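Local coordinates for protein 2-hydroxyisobutanoyl-CoA mutase large subunit (PDB 4R3U) that catalyses, together with a small cobalamin-binding subunit, the B12-dependent interconversion of 2-hydroxyisobutyryl-CoA and (S)-3-hydroxybutyryl-CoA, at residues E147-E151 / Y497-A502; A268-A273 / I433-L437; F385-D391 / I492-P496. All coordinates share one frame; numbering follows the deposited sequence.

Overall arrangement
Followed from the N terminus, the chain shows how a barrel and its late segments are stitched together by contacts distant in sequence. Residues 147-151, in the loop between helices 131-135 and 158-164, wait until 497-502 for their partner, so interaction 1 closes the longest loop and encloses the other two. Interaction 2 closes the loop from helix 264-283 to helix 420-442, beyond the chain's centre, about 39 Å from interaction 1 centre to centre. Interaction 3 closes the one from 385-391 to 492-496; its segments alternate with those of interaction 2, so the two cross. Interactions 1 and 3 touch, Ile387 packing on the backbone of Arg150 and Glu151, and lay 492-502 against the cofactor side.

Interaction 1 (E147-E151 / Y497-A502); sequences EVGRE and YDNTTA
The phenol ring of Tyr497 carries the guanidinium of Arg150 over one face, while the carbonyl oxygens of Val148 and Gly149 lie at its edge, in the plane of the ring. The charged group sits off centre in a cation-pi contact, with Arg150 CZ 3.9 Å from the ring centroid, and the two planes are inclined by 35° rather than stacked flat. A bend at chi3 (-65°) folds the arginine chain back over the ring. NE of Arg150 also donates to Gly146 O, a second hold that limits rotation of the guanidinium.

At the far end of the ring, Tyr497 OH donates to Val148 O in a very short bond of 2.5 Å. Tyr497 OH also accepts from a water 3.1 Å from it, and that water accepts from Val148 N, so the N-H and C=O of Val148 are both tied to one phenol. A phenylalanine here would probably keep much of the ring packing but leave Val148 O without its donor and the bridging water without one of its mates. Beside the ring, Thr501 CG2 packs 3.8 Å from Gly149 CA, a close approach to a residue with no side chain whose positive phi favours glycine. Val148 CB meets Ala502 CB at 4.3 Å.

Residues 497-502 are shaped by Asp498, whose OD1 takes both N and OG1 of Thr500 from the same face of the carboxylate, a capping arrangement at a type I turn that leads into helix 501-515. Residues 147-151 belong to the loop between helices 131-135 and 158-164, where Glu151 O bonds to cobalamin and Glu147 reaches Leu26 of the small subunit; the contact thus sets Thr501 and Ala502, in the first turn of helix 501-515, against this cofactor-side loop.

Interaction 2 (A268-A273 / I433-L437); sequences AAFTLA and IFEIL
Ala269, Ile433 and Leu437 bury the most surface where helix 264-283 meets helix 420-442. Because Ala269 ends at a methyl, the neighbouring helix can come close: Ala269 CA lies 5.0 Å from Ile433 CA, and Ala269 CB touches Ile436 CG2 at 3.6 Å. Ile433 divides its work between two branches. CG1, anti to the carbonyl carbon (chi1 -77°), carries CD1 to Ala268 CB at 3.7 Å, while CG2 meets Leu272 CD1 at 3.8 Å, these two side chains crossing at about a right angle.

The axes of the short segments approach to 9.0 Å and cross at -47°, with chain directions closer to parallel than antiparallel. This is helix-to-helix packing on the outside of the TIM barrel, where Thr271 of helix 264-283 touches strand 298-302 and helix 420-442 covers another side of that helix.

Leu437 reaches across mainly with one methyl, CD2, which rests 3.4 Å from Ala273 N and 3.5 Å from Ala269 O, lying over the helical hydrogen bond that joins the two, and packs against the CB atoms of Leu272 and Ala273. On the Phe270 flank of the interface, Ile436 CG2 meets the edge of the ring, approaching Phe270 CE1 in the ring plane at 3.9 Å. The same ring makes an edge-to-face contact with Phe455, bringing helix 454-472 to this border.

Interaction 3 (F385-D391 / I492-P496); sequences FAIPTED and IEIHP. With 5AD (5'-deoxyadenosine), chain G.
One wall of the cofactor pocket of this TIM-barrel mutase is formed by the loop 385-389 that runs into helix 390-405, held from behind by the extended segment 492-496. Toward the 5'-deoxyadenosine, Pro388 CD lies 3.2 Å from C2 of the adenine and Ile387 CG2 3.5 Å from its C5, while Ala386 O makes a weak hydrogen bond to cobalamin. On the other side, Ile387 CD1 leans against His495 CD2 at 3.6 Å, so the isoleucine lies between adenosine and imidazole. His495 CB lies beside Ile387 O, and with CG anti to the backbone N (chi1 -174°) the ring is turned toward the Ile387 methyl; Phe104 meets the His495 ring edge-to-face.

At the start of the loop, the Phe385 ring receives Ile492 CD1 squarely over its centre, a CH-pi contact 3.8 Å from the centroid, while Ile494 CD1 packs on Phe385 CB. Thr389 splits its side chain: OG1 caps the helix at Ala392 N, and CG2 lies 3.4 Å from Glu493 O. Between the backbones, one water donates to Ile387 O at 2.9 Å and accepts from His495 N at 2.7 Å.

Interaction 1 (E147-E151 / Y497-A502)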
loop_
_atom_site.group_PDB
_atom_site.type_symbol
_atom_site.label_atom_id
_atom_site.label_comp_id
_atom_site.label_asym_id
_atom_site.label_seq_id
_atom_site.Cartn_x
_atom_site.Cartn_y
_atom_site.Cartn_z
ATOM N N GLU A 147 -32.277 16.431 -5.559
ATOM C CA GLU A 147 -31.346 15.843 -4.595
ATOM C C GLU A 147 -31.760 14.461 -4.092
ATOM O O GLU A 147 -31.007 13.861 -3.320
ATOM C CB GLU A 147 -31.106 16.806 -3.409
ATOM C CG GLU A 147 -30.589 18.175 -3.817
ATOM C CD GLU A 147 -29.574 18.829 -2.907
ATOM O OE1 GLU A 147 -29.616 20.074 -2.780
ATOM O OE2 GLU A 147 -28.709 18.110 -2.361
ATOM N N VAL A 148 -32.926 13.942 -4.541
ATOM C CA VAL A 148 -33.427 12.626 -4.074
ATOM C C VAL A 148 -32.566 11.455 -4.587
ATOM O O VAL A 148 -32.415 11.311 -5.800
ATOM C CB VAL A 148 -34.935 12.394 -4.379
ATOM C CG1 VAL A 148 -35.443 11.163 -3.635
ATOM C CG2 VAL A 148 -35.765 13.622 -4.026
ATOM N N GLY A 149 -32.037 10.648 -3.658
ATOM C CA GLY A 149 -31.225 9.465 -3.927
ATOM C C GLY A 149 -29.943 9.703 -4.693
ATOM O O GLY A 149 -29.330 8.749 -5.189
ATOM N N ARG A 150 -29.529 10.983 -4.804
ATOM C CA ARG A 150 -28.336 11.396 -5.539
ATOM C C ARG A 150 -27.002 11.088 -4.817
ATOM O O ARG A 150 -26.182 10.347 -5.352
ATOM C CB ARG A 150 -28.467 12.872 -5.921
ATOM C CG ARG A 150 -27.348 13.368 -6.813
ATOM C CD ARG A 150 -27.544 14.799 -7.282
ATOM N NE ARG A 150 -28.704 14.987 -8.154
ATOM C CZ ARG A 150 -28.784 14.668 -9.448
ATOM N NH1 ARG A 150 -27.742 14.142 -10.077
ATOM N NH2 ARG A 150 -29.905 14.894 -10.122
ATOM N N GLU A 151 -26.804 11.645 -3.597
ATOM C CA GLU A 151 -25.573 11.508 -2.792
ATOM C C GLU A 151 -25.572 10.352 -1.775
ATOM O O GLU A 151 -24.553 10.085 -1.133
ATOM C CB GLU A 151 -25.248 12.851 -2.109
ATOM C CG GLU A 151 -24.941 13.985 -3.081
ATOM C CD GLU A 151 -24.110 15.092 -2.477
ATOM O OE1 GLU A 151 -24.661 15.906 -1.702
ATOM O OE2 GLU A 151 -22.896 15.138 -2.772
ATOM N N TYR A 497 -26.568 8.311 -11.886
ATOM C CA TYR A 497 -27.783 8.651 -11.182
ATOM C C TYR A 497 -28.944 8.181 -12.062
ATOM O O TYR A 497 -28.965 8.454 -13.265
ATOM C CB TYR A 497 -27.857 10.184 -10.950
ATOM C CG TYR A 497 -29.107 10.641 -10.220
ATOM C CD1 TYR A 497 -29.352 10.252 -8.903
ATOM C CD2 TYR A 497 -30.051 11.445 -10.850
ATOM C CE1 TYR A 497 -30.519 10.626 -8.242
ATOM C CE2 TYR A 497 -31.220 11.841 -10.192
ATOM C CZ TYR A 497 -31.445 11.434 -8.884
ATOM O OH TYR A 497 -32.580 11.821 -8.219
ATOM N N ASP A 498 -29.889 7.450 -11.462
ATOM C CA ASP A 498 -31.100 6.966 -12.114
ATOM C C ASP A 498 -32.119 8.105 -11.993
ATOM O O ASP A 498 -32.536 8.459 -10.872
ATOM C CB ASP A 498 -31.595 5.689 -11.400
ATOM C CG ASP A 498 -32.875 5.058 -11.919
ATOM O OD1 ASP A 498 -33.505 5.639 -12.843
ATOM O OD2 ASP A 498 -33.277 4.013 -11.370
ATOM N N ASN A 499 -32.507 8.690 -13.136
ATOM C CA ASN A 499 -33.461 9.803 -13.151
ATOM C C ASN A 499 -34.934 9.463 -12.781
ATOM O O ASN A 499 -35.773 10.369 -12.716
ATOM C CB ASN A 499 -33.337 10.613 -14.446
ATOM C CG ASN A 499 -32.057 11.425 -14.527
ATOM O OD1 ASN A 499 -31.255 11.269 -15.452
ATOM N ND2 ASN A 499 -31.836 12.324 -13.567
ATOM N N THR A 500 -35.232 8.183 -12.495
ATOM C CA THR A 500 -36.571 7.731 -12.083
ATOM C C THR A 500 -36.659 7.671 -10.563
ATOM O O THR A 500 -37.756 7.454 -10.040
ATOM C CB THR A 500 -36.913 6.335 -12.646
ATOM O OG1 THR A 500 -36.034 5.351 -12.092
ATOM C CG2 THR A 500 -36.906 6.279 -14.147
ATOM N N THR A 501 -35.513 7.845 -9.860
ATOM C CA THR A 501 -35.394 7.805 -8.390
ATOM C C THR A 501 -36.456 8.691 -7.734
ATOM O O THR A 501 -37.239 8.163 -6.934
ATOM C CB THR A 501 -33.972 8.218 -7.928
ATOM O OG1 THR A 501 -32.987 7.344 -8.496
ATOM C CG2 THR A 501 -33.841 8.284 -6.413
ATOM N N ALA A 502 -36.510 10.019 -8.078
ATOM C CA ALA A 502 -37.504 10.914 -7.459
ATOM C C ALA A 502 -38.945 10.397 -7.622
ATOM O O ALA A 502 -39.594 10.139 -6.606
ATOM C CB ALA A 502 -37.364 12.344 -7.959
HETATM O O HOH W 1 -34.036 14.434 -7.336
#

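Interaction 2 (A268-A273 / I433-L437)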
loop_
_atom_site.group_PDB
_atom_site.type_symbol
_atom_site.label_atom_id
_atom_site.label_comp_id
_atom_site.label_asym_id
_atom_site.label_seq_id
_atom_site.Cartn_x
_atom_site.Cartn_y
_atom_site.Cartn_z
ATOM N N ALA A 268 -8.365 14.773 16.901
ATOM C CA ALA A 268 -8.306 14.045 18.166
ATOM C C ALA A 268 -8.893 14.845 19.332
ATOM O O ALA A 268 -9.815 14.376 20.009
ATOM C CB ALA A 268 -6.858 13.635 18.471
ATOM N N ALA A 269 -8.374 16.056 19.556
ATOM C CA ALA A 269 -8.802 16.920 20.663
ATOM C C ALA A 269 -10.233 17.417 20.589
ATOM O O ALA A 269 -10.906 17.409 21.606
ATOM C CB ALA A 269 -7.843 18.084 20.823
ATOM N N PHE A 270 -10.716 17.834 19.398
ATOM C CA PHE A 270 -12.095 18.339 19.255
ATOM C C PHE A 270 -13.146 17.230 19.412
ATOM O O PHE A 270 -14.234 17.503 19.920
ATOM C CB PHE A 270 -12.278 19.154 17.961
ATOM C CG PHE A 270 -11.376 20.365 17.765
ATOM C CD1 PHE A 270 -10.572 20.839 18.801
ATOM C CD2 PHE A 270 -11.363 21.049 16.559
ATOM C CE1 PHE A 270 -9.760 21.952 18.621
ATOM C CE2 PHE A 270 -10.583 22.194 16.403
ATOM C CZ PHE A 270 -9.773 22.622 17.425
ATOM N N THR A 271 -12.787 15.977 19.066
ATOM C CA THR A 271 -13.651 14.812 19.222
ATOM C C THR A 271 -13.769 14.492 20.711
ATOM O O THR A 271 -14.884 14.233 21.204
ATOM C CB THR A 271 -13.136 13.621 18.397
ATOM O OG1 THR A 271 -12.969 14.037 17.052
ATOM C CG2 THR A 271 -14.090 12.433 18.425
ATOM N N LEU A 272 -12.633 14.536 21.426
ATOM C CA LEU A 272 -12.632 14.332 22.868
ATOM C C LEU A 272 -13.400 15.439 23.604
ATOM O O LEU A 272 -14.136 15.131 24.546
ATOM C CB LEU A 272 -11.219 14.119 23.410
ATOM C CG LEU A 272 -10.578 12.784 22.995
ATOM C CD1 LEU A 272 -9.217 12.621 23.609
ATOM C CD2 LEU A 272 -11.472 11.586 23.343
ATOM N N ALA A 273 -13.328 16.703 23.105
ATOM C CA ALA A 273 -14.088 17.846 23.663
ATOM C C ALA A 273 -15.596 17.565 23.590
ATOM O O ALA A 273 -16.320 17.810 24.557
ATOM C CB ALA A 273 -13.735 19.132 22.923
ATOM N N ILE A 433 -3.110 17.103 23.249
ATOM C CA ILE A 433 -4.567 16.880 23.335
ATOM C C ILE A 433 -5.090 17.414 24.676
ATOM O O ILE A 433 -6.055 18.176 24.682
ATOM C CB ILE A 433 -4.955 15.385 23.131
ATOM C CG1 ILE A 433 -4.914 14.970 21.635
ATOM C CG2 ILE A 433 -6.318 15.031 23.781
ATOM C CD1 ILE A 433 -4.577 13.425 21.411
ATOM N N PHE A 434 -4.450 17.025 25.804
ATOM C CA PHE A 434 -4.893 17.468 27.129
ATOM C C PHE A 434 -4.859 18.982 27.303
ATOM O O PHE A 434 -5.788 19.556 27.878
ATOM C CB PHE A 434 -4.175 16.723 28.265
ATOM C CG PHE A 434 -4.733 15.346 28.492
ATOM C CD1 PHE A 434 -6.090 15.158 28.721
ATOM C CD2 PHE A 434 -3.901 14.233 28.488
ATOM C CE1 PHE A 434 -6.608 13.877 28.898
ATOM C CE2 PHE A 434 -4.425 12.949 28.659
ATOM C CZ PHE A 434 -5.766 12.779 28.869
ATOM N N GLU A 435 -3.811 19.608 26.751
ATOM C CA GLU A 435 -3.528 21.030 26.685
ATOM C C GLU A 435 -4.694 21.742 25.948
ATOM O O GLU A 435 -5.150 22.774 26.421
ATOM C CB GLU A 435 -2.221 21.160 25.897
ATOM C CG GLU A 435 -1.310 22.313 26.224
ATOM C CD GLU A 435 0.050 22.081 25.604
ATOM O OE1 GLU A 435 0.244 22.473 24.431
ATOM O OE2 GLU A 435 0.906 21.450 26.268
ATOM N N ILE A 436 -5.207 21.168 24.831
ATOM C CA ILE A 436 -6.347 21.716 24.086
ATOM C C ILE A 436 -7.645 21.582 24.882
ATOM O O ILE A 436 -8.388 22.558 25.020
ATOM C CB ILE A 436 -6.477 21.129 22.656
ATOM C CG1 ILE A 436 -5.250 21.505 21.763
ATOM C CG2 ILE A 436 -7.848 21.497 22.000
ATOM C CD1 ILE A 436 -5.409 21.125 20.211
ATOM N N LEU A 437 -7.903 20.373 25.412
ATOM C CA LEU A 437 -9.071 20.043 26.240
ATOM C C LEU A 437 -9.202 20.985 27.461
ATOM O O LEU A 437 -10.320 21.325 27.865
ATOM C CB LEU A 437 -8.992 18.576 26.717
ATOM C CG LEU A 437 -9.286 17.490 25.682
ATOM C CD1 LEU A 437 -9.159 16.132 26.315
ATOM C CD2 LEU A 437 -10.682 17.642 25.102
#

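Interaction 3 (F385-D391 / I492-P496)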
loop_
_atom_site.group_PDB
_atom_site.type_symbol
_atom_site.label_atom_id
_atom_site.label_comp_id
_atom_site.label_asym_id
_atom_site.label_seq_id
_atom_site.Cartn_x
_atom_site.Cartn_y
_atom_site.Cartn_z
ATOM N N PHE A 385 -14.169 11.809 -8.300
ATOM C CA PHE A 385 -15.145 11.906 -9.385
ATOM C C PHE A 385 -16.597 11.791 -8.921
ATOM O O PHE A 385 -17.397 12.684 -9.192
ATOM C CB PHE A 385 -14.896 10.837 -10.427
ATOM C CG PHE A 385 -13.590 10.916 -11.158
ATOM C CD1 PHE A 385 -12.417 10.463 -10.564
ATOM C CD2 PHE A 385 -13.551 11.308 -12.496
ATOM C CE1 PHE A 385 -11.211 10.500 -11.256
ATOM C CE2 PHE A 385 -12.351 11.339 -13.194
ATOM C CZ PHE A 385 -11.189 10.926 -12.569
ATOM N N ALA A 386 -16.961 10.658 -8.290
ATOM C CA ALA A 386 -18.355 10.359 -7.935
ATOM C C ALA A 386 -18.451 9.295 -6.863
ATOM O O ALA A 386 -17.438 8.674 -6.522
ATOM C CB ALA A 386 -19.095 9.862 -9.180
ATOM N N ILE A 387 -19.706 9.029 -6.376
ATOM C CA ILE A 387 -19.956 7.918 -5.447
ATOM C C ILE A 387 -19.483 6.611 -6.126
ATOM O O ILE A 387 -19.488 6.540 -7.361
ATOM C CB ILE A 387 -21.372 7.883 -4.818
ATOM C CG1 ILE A 387 -22.486 7.791 -5.900
ATOM C CG2 ILE A 387 -21.548 9.062 -3.844
ATOM C CD1 ILE A 387 -23.729 7.229 -5.423
ATOM N N PRO A 388 -18.925 5.646 -5.385
ATOM C CA PRO A 388 -18.256 4.514 -6.053
ATOM C C PRO A 388 -19.019 3.511 -6.894
ATOM O O PRO A 388 -20.195 3.226 -6.663
ATOM C CB PRO A 388 -17.507 3.819 -4.903
ATOM C CG PRO A 388 -18.298 4.171 -3.725
ATOM C CD PRO A 388 -18.688 5.591 -3.935
ATOM N N THR A 389 -18.268 2.910 -7.829
ATOM C CA THR A 389 -18.711 1.814 -8.663
ATOM C C THR A 389 -18.460 0.530 -7.878
ATOM O O THR A 389 -17.767 0.517 -6.854
ATOM C CB THR A 389 -17.938 1.775 -10.006
ATOM O OG1 THR A 389 -16.537 1.594 -9.763
ATOM C CG2 THR A 389 -18.198 2.984 -10.878
ATOM N N GLU A 390 -19.015 -0.555 -8.376
ATOM C CA GLU A 390 -18.821 -1.874 -7.810
ATOM C C GLU A 390 -17.342 -2.247 -7.839
ATOM O O GLU A 390 -16.812 -2.605 -6.799
ATOM C CB GLU A 390 -19.659 -2.884 -8.577
ATOM C CG GLU A 390 -21.135 -2.752 -8.280
ATOM C CD GLU A 390 -21.990 -3.840 -8.886
ATOM O OE1 GLU A 390 -21.586 -4.388 -9.935
ATOM O OE2 GLU A 390 -23.066 -4.138 -8.320
ATOM N N ASP A 391 -16.659 -2.068 -8.983
ATOM C CA ASP A 391 -15.225 -2.378 -9.147
ATOM C C ASP A 391 -14.322 -1.630 -8.175
ATOM O O ASP A 391 -13.389 -2.210 -7.653
ATOM C CB ASP A 391 -14.750 -2.131 -10.593
ATOM C CG ASP A 391 -15.204 -3.121 -11.649
ATOM O OD1 ASP A 391 -15.569 -4.269 -11.280
ATOM O OD2 ASP A 391 -15.128 -2.776 -12.860
ATOM N N ILE A 492 -12.660 6.166 -17.283
ATOM C CA ILE A 492 -13.160 5.855 -15.961
ATOM C C ILE A 492 -14.651 5.591 -16.039
ATOM O O ILE A 492 -15.399 6.383 -16.622
ATOM C CB ILE A 492 -12.758 6.892 -14.855
ATOM C CG1 ILE A 492 -13.246 6.421 -13.431
ATOM C CG2 ILE A 492 -13.184 8.328 -15.210
ATOM C CD1 ILE A 492 -12.715 7.161 -12.246
ATOM N N GLU A 493 -15.069 4.473 -15.462
ATOM C CA GLU A 493 -16.474 4.119 -15.354
ATOM C C GLU A 493 -17.021 4.949 -14.176
ATOM O O GLU A 493 -16.437 4.920 -13.085
ATOM C CB GLU A 493 -16.610 2.606 -15.092
ATOM C CG GLU A 493 -17.956 2.198 -14.507
ATOM C CD GLU A 493 -18.204 0.730 -14.194
ATOM O OE1 GLU A 493 -19.383 0.406 -13.929
ATOM O OE2 GLU A 493 -17.254 -0.093 -14.220
ATOM N N ILE A 494 -18.104 5.706 -14.397
ATOM C CA ILE A 494 -18.681 6.516 -13.328
ATOM C C ILE A 494 -20.029 5.969 -12.914
ATOM O O ILE A 494 -20.855 5.660 -13.783
ATOM C CB ILE A 494 -18.747 8.024 -13.744
ATOM C CG1 ILE A 494 -17.354 8.610 -14.045
ATOM C CG2 ILE A 494 -19.576 8.904 -12.776
ATOM C CD1 ILE A 494 -16.420 8.687 -12.869
ATOM N N HIS A 495 -20.279 5.892 -11.597
ATOM C CA HIS A 495 -21.581 5.470 -11.089
ATOM C C HIS A 495 -22.660 6.483 -11.531
ATOM O O HIS A 495 -22.504 7.679 -11.286
ATOM C CB HIS A 495 -21.587 5.344 -9.562
ATOM C CG HIS A 495 -22.869 4.761 -9.029
ATOM N ND1 HIS A 495 -23.054 3.369 -9.023
ATOM C CD2 HIS A 495 -23.976 5.348 -8.507
ATOM C CE1 HIS A 495 -24.240 3.166 -8.487
ATOM N NE2 HIS A 495 -24.829 4.311 -8.144
ATOM N N PRO A 496 -23.737 6.033 -12.223
ATOM C CA PRO A 496 -24.746 6.994 -12.698
ATOM C C PRO A 496 -25.933 7.158 -11.758
ATOM O O PRO A 496 -26.292 6.269 -10.975
ATOM C CB PRO A 496 -25.188 6.395 -14.030
ATOM C CG PRO A 496 -25.005 4.872 -13.830
ATOM C CD PRO A 496 -24.063 4.651 -12.659
HETATM N N1 5AD G . -21.483 5.351 -1.614
HETATM C C2 5AD G . -20.176 5.096 -1.200
HETATM N N3 5AD G . -19.426 6.144 -0.609
HETATM C C4 5AD G . -20.022 7.334 -0.382
HETATM N N9 5AD G . -19.576 8.479 0.143
HETATM C C8 5AD G . -20.613 9.319 0.214
HETATM N N7 5AD G . -21.675 8.754 -0.335
HETATM C C5 5AD G . -21.324 7.514 -0.691
HETATM C C6 5AD G . -22.025 6.533 -1.281
HETATM N N6 5AD G . -23.271 6.840 -1.600
HETATM C "C1'" 5AD G . -18.336 8.776 0.879
HETATM C "C2'" 5AD G . -17.079 8.785 0.081
HETATM C "C3'" 5AD G . -16.263 9.840 0.810
HETATM C "C4'" 5AD G . -17.148 10.362 1.943
HETATM C "C5'" 5AD G . -17.042 11.880 2.023
HETATM O "O4'" 5AD G . -18.439 10.083 1.464
HETATM O "O2'" 5AD G . -16.427 7.517 0.234
HETATM O "O3'" 5AD G . -15.057 9.238 1.316
HETATM O O HOH W 2 -18.150 6.260 -9.899
HETATM O O HOH W 3 -18.169 -1.556 -11.404
#